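MAGE domain-containing protein (Xenopus laevis, PDB 7DG2) belongs, as a MAGE-family Nse3 subunit, to the Nse1-Nse3-Nse4 complex of Smc5/6, where together with Nse1 it shapes Nse4. Local coordinates at residues His4-Val9 with Glu42-Ile46; Leu66-Asp70 with Gln175-Lys179; Phe110-Asn114 with Gln204-Ala208. All blocks are in the same frame, centred on the assembly; numbering follows the deposited sequence.

Contact 1 (His4-Val9 with Glu42-Ile46); sequences HSQEQV and EYKDI
This contact lies at one end of the first winged-helix unit of the MAGE homology domain. The start of helix 6-23 meets the turn between helices 32-40 and 47-62. The closest CA atoms, those of H4 and Y43, are 7.9 Å apart. Residues 42-45 form 3-10 turns, closed by I46 N to Y43 O at 3.0 Å, and I46 is the N-cap of helix 47-62.

H4 has psi 111° and sends its ring across in the m rotamer. Its NE2 donates to D45 OD1 at 2.9 Å, with D45 at chi1 p: a histidine-carboxylate hydrogen bond. The H4 ring lies obliquely to the Y43 ring, with centroids 4.5 Å apart and planes at 44°. Y43 CE2 sits over one face of the imidazole, 3.2 Å from H4 ND1.

S5 is the N-cap of helix 6-23. Its chi1 is p, so S5 OG accepts from Q8 N at 3.3 Å. V9 N to S5 O, 3.1 Å, continues the first turn. Q8 follows with CB 3.2 Å from Y43 OH. V9 is buried and also touches R53 of helix 47-62; Y43, in chi1 m, packs on I50 of the same helix. V9, with chi1 t, directs CG2 to within 3.8 Å of I46 CD1.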
ATOM      1  N   HIS B   4     -30.541   7.091  19.818  1.00 47.08           N
ATOM      2  CA  HIS B   4     -29.146   6.875  19.446  1.00 43.16           C
ATOM      3  C   HIS B   4     -28.197   7.733  20.280  1.00 44.41           C
ATOM      4  O   HIS B   4     -28.160   8.949  20.121  1.00 44.51           O
ATOM      5  CB  HIS B   4     -28.930   7.176  17.959  1.00 42.32           C
ATOM      6  CG  HIS B   4     -29.591   6.199  17.034  1.00 37.41           C
ATOM      7  ND1 HIS B   4     -29.805   4.880  17.370  1.00 40.72           N
ATOM      8  CD2 HIS B   4     -30.081   6.352  15.780  1.00 36.09           C
ATOM      9  CE1 HIS B   4     -30.399   4.262  16.365  1.00 35.58           C
ATOM     10  NE2 HIS B   4     -30.578   5.133  15.387  1.00 35.51           N
ATOM     11  N   SER B   5     -27.417   7.097  21.152  1.00 46.56           N
ATOM     12  CA  SER B   5     -26.423   7.830  21.927  1.00 41.91           C
ATOM     13  C   SER B   5     -25.297   8.319  21.024  1.00 43.81           C
ATOM     14  O   SER B   5     -24.940   7.677  20.032  1.00 44.07           O
ATOM     15  CB  SER B   5     -25.852   6.953  23.041  1.00 46.84           C
ATOM     16  OG  SER B   5     -25.128   5.852  22.515  1.00 48.91           O
ATOM     17  N   GLN B   6     -24.735   9.479  21.375  1.00 44.40           N
ATOM     18  CA  GLN B   6     -23.643  10.026  20.578  1.00 42.52           C
ATOM     19  C   GLN B   6     -22.405   9.139  20.641  1.00 39.32           C
ATOM     20  O   GLN B   6     -21.607   9.130  19.698  1.00 37.15           O
ATOM     21  CB  GLN B   6     -23.322  11.449  21.030  1.00 46.14           C
ATOM     22  CG  GLN B   6     -24.455  12.429  20.760  1.00 54.33           C
ATOM     23  CD  GLN B   6     -24.057  13.875  20.979  1.00 57.64           C
ATOM     24  OE1 GLN B   6     -22.869  14.208  21.027  1.00 61.09           O
ATOM     25  NE2 GLN B   6     -25.054  14.746  21.116  1.00 60.51           N
ATOM     26  N   GLU B   7     -22.243   8.367  21.722  1.00 37.80           N
ATOM     27  CA  GLU B   7     -21.119   7.436  21.794  1.00 37.21           C
ATOM     28  C   GLU B   7     -21.256   6.325  20.759  1.00 35.56           C
ATOM     29  O   GLU B   7     -20.300   6.015  20.036  1.00 32.89           O
ATOM     30  CB  GLU B   7     -20.996   6.838  23.194  1.00 36.96           C
ATOM     31  CG  GLU B   7     -19.897   5.784  23.284  1.00 40.43           C
ATOM     32  CD  GLU B   7     -19.930   4.990  24.575  1.00 45.99           C
ATOM     33  OE1 GLU B   7     -20.893   5.156  25.354  1.00 51.35           O
ATOM     34  OE2 GLU B   7     -18.992   4.195  24.807  1.00 46.39           O
ATOM     35  N   GLN B   8     -22.437   5.707  20.673  1.00 37.62           N
ATOM     36  CA  GLN B   8     -22.619   4.640  19.694  1.00 35.43           C
ATOM     37  C   GLN B   8     -22.549   5.168  18.265  1.00 30.01           C
ATOM     38  O   GLN B   8     -22.049   4.467  17.381  1.00 30.11           O
ATOM     39  CB  GLN B   8     -23.943   3.906  19.935  1.00 38.95           C
ATOM     40  CG  GLN B   8     -23.981   3.054  21.213  1.00 41.65           C
ATOM     41  CD  GLN B   8     -22.863   2.008  21.295  1.00 45.97           C
ATOM     42  OE1 GLN B   8     -22.741   1.126  20.438  1.00 41.82           O
ATOM     43  NE2 GLN B   8     -22.047   2.105  22.340  1.00 46.70           N
ATOM     44  N   VAL B   9     -23.026   6.394  18.021  1.00 32.23           N
ATOM     45  CA  VAL B   9     -22.923   6.986  16.690  1.00 31.41           C
ATOM     46  C   VAL B   9     -21.468   7.294  16.345  1.00 28.53           C
ATOM     47  O   VAL B   9     -21.029   7.065  15.212  1.00 23.28           O
ATOM     48  CB  VAL B   9     -23.812   8.236  16.593  1.00 33.00           C
ATOM     49  CG1 VAL B   9     -23.578   8.960  15.271  1.00 30.08           C
ATOM     50  CG2 VAL B   9     -25.272   7.841  16.742  1.00 35.33           C
ATOM     51  N   GLU B  42     -28.262  -1.129  12.278  1.00 18.95           N
ATOM     52  CA  GLU B  42     -29.489  -0.602  12.876  1.00 21.64           C
ATOM     53  C   GLU B  42     -29.492   0.919  13.022  1.00 22.26           C
ATOM     54  O   GLU B  42     -30.488   1.477  13.500  1.00 22.60           O
ATOM     55  CB  GLU B  42     -29.740  -1.267  14.235  1.00 25.82           C
ATOM     56  CG  GLU B  42     -28.821  -0.802  15.349  1.00 29.36           C
ATOM     57  CD  GLU B  42     -27.557  -1.642  15.495  1.00 31.86           C
ATOM     58  OE1 GLU B  42     -27.035  -2.158  14.482  1.00 25.89           O
ATOM     59  OE2 GLU B  42     -27.075  -1.772  16.639  1.00 35.27           O
ATOM     60  N   TYR B  43     -28.424   1.607  12.618  1.00 18.88           N
ATOM     61  CA  TYR B  43     -28.395   3.065  12.587  1.00 20.98           C
ATOM     62  C   TYR B  43     -28.722   3.622  11.202  1.00 17.26           C
ATOM     63  O   TYR B  43     -28.456   4.799  10.927  1.00 17.54           O
ATOM     64  CB  TYR B  43     -27.033   3.567  13.070  1.00 22.82           C
ATOM     65  CG  TYR B  43     -26.746   3.154  14.494  1.00 22.81           C
ATOM     66  CD1 TYR B  43     -26.168   1.928  14.779  1.00 23.98           C
ATOM     67  CD2 TYR B  43     -27.104   3.974  15.555  1.00 30.89           C
ATOM     68  CE1 TYR B  43     -25.924   1.537  16.094  1.00 29.74           C
ATOM     69  CE2 TYR B  43     -26.869   3.598  16.861  1.00 33.60           C
ATOM     70  CZ  TYR B  43     -26.276   2.384  17.126  1.00 34.60           C
ATOM     71  OH  TYR B  43     -26.049   2.020  18.432  1.00 38.06           O
ATOM     72  N   LYS B  44     -29.339   2.819  10.340  1.00 15.97           N
ATOM     73  CA  LYS B  44     -29.578   3.261   8.972  1.00 20.06           C
ATOM     74  C   LYS B  44     -30.533   4.445   8.888  1.00 19.13           C
ATOM     75  O   LYS B  44     -30.506   5.155   7.879  1.00 17.19           O
ATOM     76  CB  LYS B  44     -30.108   2.113   8.115  1.00 25.26           C
ATOM     77  CG  LYS B  44     -31.379   1.503   8.625  1.00 24.94           C
ATOM     78  CD  LYS B  44     -31.925   0.528   7.601  1.00 34.46           C
ATOM     79  CE  LYS B  44     -32.207   1.246   6.299  1.00 36.62           C
ATOM     80  NZ  LYS B  44     -33.215   2.329   6.487  1.00 43.01           N
ATOM     81  N   ASP B  45     -31.355   4.690   9.920  1.00 19.63           N
ATOM     82  CA  ASP B  45     -32.219   5.870   9.906  1.00 19.58           C
ATOM     83  C   ASP B  45     -31.418   7.168   9.879  1.00 22.16           C
ATOM     84  O   ASP B  45     -31.940   8.199   9.437  1.00 21.22           O
ATOM     85  CB  ASP B  45     -33.162   5.879  11.120  1.00 22.71           C
ATOM     86  CG  ASP B  45     -32.415   5.879  12.447  1.00 28.61           C
ATOM     87  OD1 ASP B  45     -31.368   5.201  12.552  1.00 32.84           O
ATOM     88  OD2 ASP B  45     -32.872   6.548  13.396  1.00 37.60           O
ATOM     89  N   ILE B  46     -30.167   7.140  10.335  1.00 16.91           N
ATOM     90  CA  ILE B  46     -29.310   8.319  10.273  1.00 16.88           C
ATOM     91  C   ILE B  46     -28.071   8.038   9.431  1.00 15.62           C
ATOM     92  O   ILE B  46     -26.993   8.590   9.694  1.00 15.56           O
ATOM     93  CB  ILE B  46     -28.920   8.783  11.686  1.00 19.94           C
ATOM     94  CG1 ILE B  46     -28.197   7.673  12.460  1.00 20.77           C
ATOM     95  CG2 ILE B  46     -30.159   9.262  12.459  1.00 23.46           C
ATOM     96  CD1 ILE B  46     -27.413   8.221  13.681  1.00 23.85           C
TER

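Contact 2 (Leu66-Asp70 with Gln175-Lys179); sequences LEEID and QRAFK
I69, K179 and Q175 bury most of the surface here. They join the outer strand 64-70 of the first winged-helix sheet to helix 175-180, which directly follows strand 169-173 of the second. The contact thus lies between the two winged-helix units of the MAGE homology domain.

The chain is extended at E67 and E68, then turns a corner at I69 (phi/psi -104/-13°). I69 faces the first turn of the helix, with its CA 5.7 Å from the CA of Q175. Its chi1 is p and chi2 t. I69 CB lies 3.8 Å from Q175 CB, and I69 CG2 lies 3.6 Å from K179 CG. Beyond the helix, I69 packs on P29, I75 and I77.

K179 is one helical turn after Q175, so both side chains reach the strand. K179 has rotamer mmtt. Its CD is 3.4 Å from E67 OE1, but NZ stays 4.2 Å from E67 OE1. Water 2 bridges them, donating to E67 OE1 at 2.8 Å and accepting from K179 NZ at 3.0 Å. E67 OE2 bonds T79 OG1.

Q175 (chi1 m, chi2 t) donates from NE2 to D70 OD2 at 3.2 Å. D70 OD1 is held by S73 N. The polar links therefore flank an aliphatic centre, and the lysine and glutamate are bridged by a water, their charges being too far apart for a salt bridge.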
ATOM      1  N   LEU B  66     -14.204  11.706  -0.726  1.00 15.60           N
ATOM      2  CA  LEU B  66     -15.181  10.717  -1.167  1.00 15.33           C
ATOM      3  C   LEU B  66     -15.888  11.255  -2.409  1.00 15.81           C
ATOM      4  O   LEU B  66     -16.361  12.399  -2.415  1.00 15.65           O
ATOM      5  CB  LEU B  66     -16.179  10.436  -0.038  1.00 13.93           C
ATOM      6  CG  LEU B  66     -17.182   9.299  -0.235  1.00 14.70           C
ATOM      7  CD1 LEU B  66     -16.443   7.975  -0.128  1.00 15.61           C
ATOM      8  CD2 LEU B  66     -18.296   9.376   0.812  1.00 17.23           C
ATOM      9  N   GLU B  67     -15.928  10.461  -3.477  1.00 15.02           N
ATOM     10  CA  GLU B  67     -16.577  10.894  -4.711  1.00 16.90           C
ATOM     11  C   GLU B  67     -17.493   9.795  -5.239  1.00 15.47           C
ATOM     12  O   GLU B  67     -17.124   8.621  -5.262  1.00 16.03           O
ATOM     13  CB  GLU B  67     -15.554  11.281  -5.790  1.00 17.15           C
ATOM     14  CG  GLU B  67     -14.616  12.442  -5.388  1.00 19.77           C
ATOM     15  CD  GLU B  67     -13.964  13.116  -6.591  1.00 29.02           C
ATOM     16  OE1 GLU B  67     -14.675  13.417  -7.579  1.00 32.49           O
ATOM     17  OE2 GLU B  67     -12.741  13.347  -6.553  1.00 24.54           O
ATOM     18  N   GLU B  68     -18.684  10.182  -5.685  1.00 15.95           N
ATOM     19  CA  GLU B  68     -19.614   9.237  -6.294  1.00 17.86           C
ATOM     20  C   GLU B  68     -19.296   9.151  -7.782  1.00 22.45           C
ATOM     21  O   GLU B  68     -19.283  10.175  -8.472  1.00 23.50           O
ATOM     22  CB  GLU B  68     -21.055   9.700  -6.061  1.00 21.61           C
ATOM     23  CG  GLU B  68     -22.122   8.720  -6.494  1.00 26.08           C
ATOM     24  CD  GLU B  68     -23.524   9.213  -6.163  1.00 30.24           C
ATOM     25  OE1 GLU B  68     -23.903  10.307  -6.643  1.00 34.67           O
ATOM     26  OE2 GLU B  68     -24.239   8.512  -5.415  1.00 28.54           O
ATOM     27  N   ILE B  69     -19.025   7.943  -8.282  1.00 21.07           N
ATOM     28  CA  ILE B  69     -18.694   7.793  -9.699  1.00 23.81           C
ATOM     29  C   ILE B  69     -19.843   7.225 -10.519  1.00 25.41           C
ATOM     30  O   ILE B  69     -19.775   7.256 -11.759  1.00 30.85           O
ATOM     31  CB  ILE B  69     -17.438   6.928  -9.909  1.00 23.81           C
ATOM     32  CG1 ILE B  69     -17.683   5.496  -9.440  1.00 22.75           C
ATOM     33  CG2 ILE B  69     -16.242   7.567  -9.196  1.00 25.07           C
ATOM     34  CD1 ILE B  69     -16.590   4.545  -9.841  1.00 25.31           C
ATOM     35  N   ASP B  70     -20.879   6.693  -9.881  1.00 22.02           N
ATOM     36  CA  ASP B  70     -22.103   6.298 -10.568  1.00 26.49           C
ATOM     37  C   ASP B  70     -23.276   6.818  -9.756  1.00 31.15           C
ATOM     38  O   ASP B  70     -23.463   6.405  -8.606  1.00 24.59           O
ATOM     39  CB  ASP B  70     -22.181   4.778 -10.744  1.00 24.97           C
ATOM     40  CG  ASP B  70     -23.393   4.345 -11.567  1.00 38.41           C
ATOM     41  OD1 ASP B  70     -24.528   4.444 -11.060  1.00 38.68           O
ATOM     42  OD2 ASP B  70     -23.206   3.938 -12.735  1.00 38.80           O
ATOM     43  N   GLN B 175     -15.279   5.436 -15.276  1.00 21.25           N
ATOM     44  CA  GLN B 175     -15.673   6.487 -14.346  1.00 25.12           C
ATOM     45  C   GLN B 175     -14.540   6.865 -13.399  1.00 22.79           C
ATOM     46  O   GLN B 175     -14.405   8.037 -13.022  1.00 22.82           O
ATOM     47  CB  GLN B 175     -16.902   6.029 -13.554  1.00 28.06           C
ATOM     48  CG  GLN B 175     -18.190   5.860 -14.390  1.00 35.88           C
ATOM     49  CD  GLN B 175     -19.189   4.889 -13.749  1.00 34.27           C
ATOM     50  OE1 GLN B 175     -18.800   3.921 -13.084  1.00 37.38           O
ATOM     51  NE2 GLN B 175     -20.484   5.145 -13.953  1.00 36.63           N
ATOM     52  N   ARG B 176     -13.714   5.898 -12.996  1.00 20.07           N
ATOM     53  CA  ARG B 176     -12.614   6.248 -12.095  1.00 17.11           C
ATOM     54  C   ARG B 176     -11.584   7.139 -12.787  1.00 17.69           C
ATOM     55  O   ARG B 176     -11.033   8.050 -12.158  1.00 20.07           O
ATOM     56  CB  ARG B 176     -11.956   4.988 -11.533  1.00 16.55           C
ATOM     57  CG  ARG B 176     -10.802   5.319 -10.581  1.00 16.23           C
ATOM     58  CD  ARG B 176     -10.115   4.072 -10.047  1.00 15.75           C
ATOM     59  NE  ARG B 176     -10.902   3.322  -9.076  1.00 16.28           N
ATOM     60  CZ  ARG B 176     -10.990   3.603  -7.777  1.00 16.91           C
ATOM     61  NH1 ARG B 176     -10.351   4.645  -7.267  1.00 14.68           N
ATOM     62  NH2 ARG B 176     -11.726   2.826  -6.989  1.00 16.66           N
ATOM     63  N   ALA B 177     -11.315   6.907 -14.083  1.00 17.77           N
ATOM     64  CA  ALA B 177     -10.377   7.763 -14.805  1.00 19.19           C
ATOM     65  C   ALA B 177     -10.866   9.204 -14.844  1.00 17.21           C
ATOM     66  O   ALA B 177     -10.078  10.142 -14.674  1.00 16.98           O
ATOM     67  CB  ALA B 177     -10.160   7.242 -16.229  1.00 18.96           C
ATOM     68  N   PHE B 178     -12.163   9.407 -15.073  1.00 18.01           N
ATOM     69  CA  PHE B 178     -12.650  10.781 -15.137  1.00 18.31           C
ATOM     70  C   PHE B 178     -12.571  11.490 -13.797  1.00 20.28           C
ATOM     71  O   PHE B 178     -12.528  12.725 -13.777  1.00 20.75           O
ATOM     72  CB  PHE B 178     -14.088  10.820 -15.656  1.00 17.97           C
ATOM     73  CG  PHE B 178     -14.185  10.663 -17.143  1.00 20.90           C
ATOM     74  CD1 PHE B 178     -13.758  11.684 -17.981  1.00 25.71           C
ATOM     75  CD2 PHE B 178     -14.683   9.500 -17.699  1.00 23.37           C
ATOM     76  CE1 PHE B 178     -13.834  11.546 -19.359  1.00 26.83           C
ATOM     77  CE2 PHE B 178     -14.764   9.358 -19.067  1.00 27.79           C
ATOM     78  CZ  PHE B 178     -14.336  10.381 -19.900  1.00 26.84           C
ATOM     79  N   LYS B 179     -12.543  10.746 -12.682  1.00 18.97           N
ATOM     80  CA  LYS B 179     -12.430  11.363 -11.363  1.00 19.79           C
ATOM     81  C   LYS B 179     -10.990  11.495 -10.886  1.00 19.78           C
ATOM     82  O   LYS B 179     -10.674  12.443 -10.159  1.00 24.09           O
ATOM     83  CB  LYS B 179     -13.228  10.561 -10.327  1.00 20.61           C
ATOM     84  CG  LYS B 179     -14.713  10.527 -10.587  1.00 25.07           C
ATOM     85  CD  LYS B 179     -15.321  11.902 -10.549  1.00 26.56           C
ATOM     86  CE  LYS B 179     -16.818  11.845 -10.830  1.00 30.34           C
ATOM     87  NZ  LYS B 179     -17.436  13.201 -10.738  1.00 35.43           N
TER
HETATM   88  O   HOH W   1     -12.277  14.394  -9.167  1.00 30.06           O
HETATM   89  O   HOH W   2     -17.395  13.788  -7.805  1.00 34.43           O

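Contact 3 (Phe110-Asn114 with Gln204-Ala208); sequences FMKGN and QYKDA
Two direct hydrogen bonds join the C-terminal end of helix 94-111 to helix 202-209. Q204 NE2 donates to M111 O at 3.0 Å and 176°, so a side chain takes up a carbonyl at the end of the helix. For this Q204 adopts chi1 m and chi2 p. Its OE1 bonds T5 OG1 of the Nse4 chain. N114 ND2 donates to D207 OD2 at 2.9 Å, with N114 in chi1 m and D207 in chi1 t. The same D207 carboxylate forms a salt bridge with K183 of helix 183-193. Water 3 donates to F110 O at 2.8 Å and to D207 OD2 at 2.7 Å.

A Schellman motif ends helix 94-111 here. K112 leaves helical angles, and G113 is the C-prime residue at phi 91°, where a side chain would strike the preceding carbonyl. G113 N bonds F110 O at 3.1 Å. N114 also has positive phi, 80°.

The F110 ring, with chi1 t, makes van der Waals contacts, its edge toward two oxygens: Q204 O (from CZ, 3.6 Å) and D207 OD2 (from CE1, 3.6 Å). Among nonpolar groups, F110 CZ is 4.1 Å from A208 CB. M111, in rotamer mmm, sets SD 3.8 Å from Q204 CG. The CA atoms of M111 and Q204 are 6.3 Å apart. F7 of the Nse4 chain packs on both M111 and Q204.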
ATOM      1  N   PHE B 110      -8.060   8.693 -25.537  1.00 19.67           N
ATOM      2  CA  PHE B 110      -8.415  10.104 -25.603  1.00 19.23           C
ATOM      3  C   PHE B 110      -7.922  10.745 -26.898  1.00 22.52           C
ATOM      4  O   PHE B 110      -8.667  11.482 -27.556  1.00 23.00           O
ATOM      5  CB  PHE B 110      -7.846  10.829 -24.376  1.00 20.78           C
ATOM      6  CG  PHE B 110      -7.757  12.321 -24.538  1.00 19.72           C
ATOM      7  CD1 PHE B 110      -8.904  13.090 -24.659  1.00 21.85           C
ATOM      8  CD2 PHE B 110      -6.518  12.952 -24.570  1.00 19.77           C
ATOM      9  CE1 PHE B 110      -8.823  14.477 -24.818  1.00 23.73           C
ATOM     10  CE2 PHE B 110      -6.426  14.332 -24.724  1.00 20.57           C
ATOM     11  CZ  PHE B 110      -7.588  15.094 -24.847  1.00 22.52           C
ATOM     12  N   MET B 111      -6.672  10.475 -27.285  1.00 21.18           N
ATOM     13  CA  MET B 111      -6.091  11.169 -28.432  1.00 23.63           C
ATOM     14  C   MET B 111      -6.761  10.763 -29.736  1.00 28.14           C
ATOM     15  O   MET B 111      -6.755  11.549 -30.692  1.00 26.71           O
ATOM     16  CB  MET B 111      -4.582  10.916 -28.499  1.00 26.02           C
ATOM     17  CG  MET B 111      -3.765  11.543 -27.338  1.00 22.52           C
ATOM     18  SD  MET B 111      -3.948  13.337 -27.172  1.00 23.88           S
ATOM     19  CE  MET B 111      -2.897  13.908 -28.515  1.00 27.10           C
ATOM     20  N   LYS B 112      -7.364   9.572 -29.774  1.00 24.60           N
ATOM     21  CA  LYS B 112      -8.097   9.063 -30.925  1.00 29.10           C
ATOM     22  C   LYS B 112      -9.594   9.315 -30.828  1.00 26.66           C
ATOM     23  O   LYS B 112     -10.372   8.604 -31.468  1.00 33.75           O
ATOM     24  CB  LYS B 112      -7.838   7.563 -31.091  1.00 30.62           C
ATOM     25  CG  LYS B 112      -6.444   7.224 -31.549  1.00 33.40           C
ATOM     26  CD  LYS B 112      -6.177   7.836 -32.911  1.00 37.23           C
ATOM     27  CE  LYS B 112      -4.942   7.242 -33.557  1.00 37.90           C
ATOM     28  NZ  LYS B 112      -4.748   7.795 -34.925  1.00 41.44           N
ATOM     29  N   GLY B 113     -10.022  10.297 -30.044  1.00 27.33           N
ATOM     30  CA  GLY B 113     -11.422  10.676 -30.023  1.00 30.36           C
ATOM     31  C   GLY B 113     -12.281   9.976 -28.995  1.00 30.15           C
ATOM     32  O   GLY B 113     -13.496   9.873 -29.197  1.00 30.55           O
ATOM     33  N   ASN B 114     -11.687   9.477 -27.909  1.00 26.65           N
ATOM     34  CA  ASN B 114     -12.347   8.955 -26.704  1.00 23.12           C
ATOM     35  C   ASN B 114     -12.880   7.536 -26.865  1.00 24.03           C
ATOM     36  O   ASN B 114     -13.643   7.068 -26.006  1.00 26.30           O
ATOM     37  CB  ASN B 114     -13.450   9.901 -26.222  1.00 26.02           C
ATOM     38  CG  ASN B 114     -12.906  11.279 -25.882  1.00 27.35           C
ATOM     39  OD1 ASN B 114     -12.007  11.409 -25.053  1.00 26.75           O
ATOM     40  ND2 ASN B 114     -13.409  12.303 -26.556  1.00 30.73           N
ATOM     41  N   GLN B 204      -7.608  17.860 -29.858  1.00 26.54           N
ATOM     42  CA  GLN B 204      -7.686  17.264 -28.530  1.00 25.92           C
ATOM     43  C   GLN B 204      -7.701  18.335 -27.444  1.00 24.74           C
ATOM     44  O   GLN B 204      -8.382  18.178 -26.419  1.00 23.78           O
ATOM     45  CB  GLN B 204      -6.521  16.288 -28.358  1.00 23.63           C
ATOM     46  CG  GLN B 204      -6.588  15.078 -29.329  1.00 26.83           C
ATOM     47  CD  GLN B 204      -6.012  15.345 -30.728  1.00 28.17           C
ATOM     48  OE1 GLN B 204      -5.657  16.472 -31.079  1.00 28.17           O
ATOM     49  NE2 GLN B 204      -5.907  14.286 -31.526  1.00 25.38           N
ATOM     50  N   TYR B 205      -6.987  19.439 -27.663  1.00 23.65           N
ATOM     51  CA  TYR B 205      -7.023  20.547 -26.715  1.00 25.03           C
ATOM     52  C   TYR B 205      -8.435  21.093 -26.549  1.00 28.90           C
ATOM     53  O   TYR B 205      -8.876  21.363 -25.427  1.00 25.57           O
ATOM     54  CB  TYR B 205      -6.073  21.649 -27.177  1.00 24.20           C
ATOM     55  CG  TYR B 205      -5.864  22.735 -26.159  1.00 27.83           C
ATOM     56  CD1 TYR B 205      -4.855  22.632 -25.212  1.00 26.15           C
ATOM     57  CD2 TYR B 205      -6.650  23.878 -26.162  1.00 31.42           C
ATOM     58  CE1 TYR B 205      -4.650  23.630 -24.284  1.00 24.42           C
ATOM     59  CE2 TYR B 205      -6.452  24.877 -25.236  1.00 34.49           C
ATOM     60  CZ  TYR B 205      -5.451  24.748 -24.301  1.00 32.64           C
ATOM     61  OH  TYR B 205      -5.246  25.746 -23.377  1.00 36.88           O
ATOM     62  N   LYS B 206      -9.161  21.275 -27.655  1.00 25.81           N
ATOM     63  CA  LYS B 206     -10.525  21.777 -27.528  1.00 29.43           C
ATOM     64  C   LYS B 206     -11.412  20.767 -26.813  1.00 28.64           C
ATOM     65  O   LYS B 206     -12.244  21.146 -25.981  1.00 29.41           O
ATOM     66  CB  LYS B 206     -11.096  22.129 -28.904  1.00 30.16           C
ATOM     67  CG  LYS B 206     -12.461  22.806 -28.831  1.00 41.40           C
ATOM     68  CD  LYS B 206     -12.827  23.521 -30.127  1.00 46.16           C
ATOM     69  CE  LYS B 206     -14.150  24.272 -29.983  1.00 53.94           C
ATOM     70  NZ  LYS B 206     -14.432  25.154 -31.156  1.00 54.29           N
ATOM     71  N   ASP B 207     -11.232  19.473 -27.107  1.00 26.82           N
ATOM     72  CA  ASP B 207     -12.014  18.450 -26.423  1.00 25.33           C
ATOM     73  C   ASP B 207     -11.721  18.445 -24.926  1.00 27.79           C
ATOM     74  O   ASP B 207     -12.626  18.245 -24.107  1.00 27.21           O
ATOM     75  CB  ASP B 207     -11.734  17.082 -27.039  1.00 24.72           C
ATOM     76  CG  ASP B 207     -12.627  15.996 -26.477  1.00 25.90           C
ATOM     77  OD1 ASP B 207     -13.840  16.242 -26.303  1.00 30.51           O
ATOM     78  OD2 ASP B 207     -12.123  14.891 -26.218  1.00 29.26           O
ATOM     79  N   ALA B 208     -10.467  18.691 -24.550  1.00 23.86           N
ATOM     80  CA  ALA B 208     -10.099  18.687 -23.139  1.00 23.67           C
ATOM     81  C   ALA B 208     -10.623  19.911 -22.399  1.00 32.06           C
ATOM     82  O   ALA B 208     -10.792  19.856 -21.176  1.00 32.28           O
ATOM     83  CB  ALA B 208      -8.576  18.591 -23.003  1.00 21.86           C
TER
HETATM   84  O   HOH W   3     -10.297  13.700 -27.883  1.00 29.46           O

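In the fold
All three contacts are partly buried, and no helix or strand serves two of them. Contact 1 lies inside the first winged-helix unit, at the periphery, its centre about 32 Å from the centre of the chain. It uses a ring pair and a histidine-carboxylate bond. Contact 2 is the most central, its centre about 7 Å from the chain's, and joins the two units through an aliphatic centre with polar flanks. Contact 3 lies opposite contact 1, centres about 48 Å apart. Beside Nse4, it has a side-chain hydrogen bond from Q204 to the last turn of helix 94-111. Contacts 2 and 3 cross along the chain without touching, and both include bridging waters.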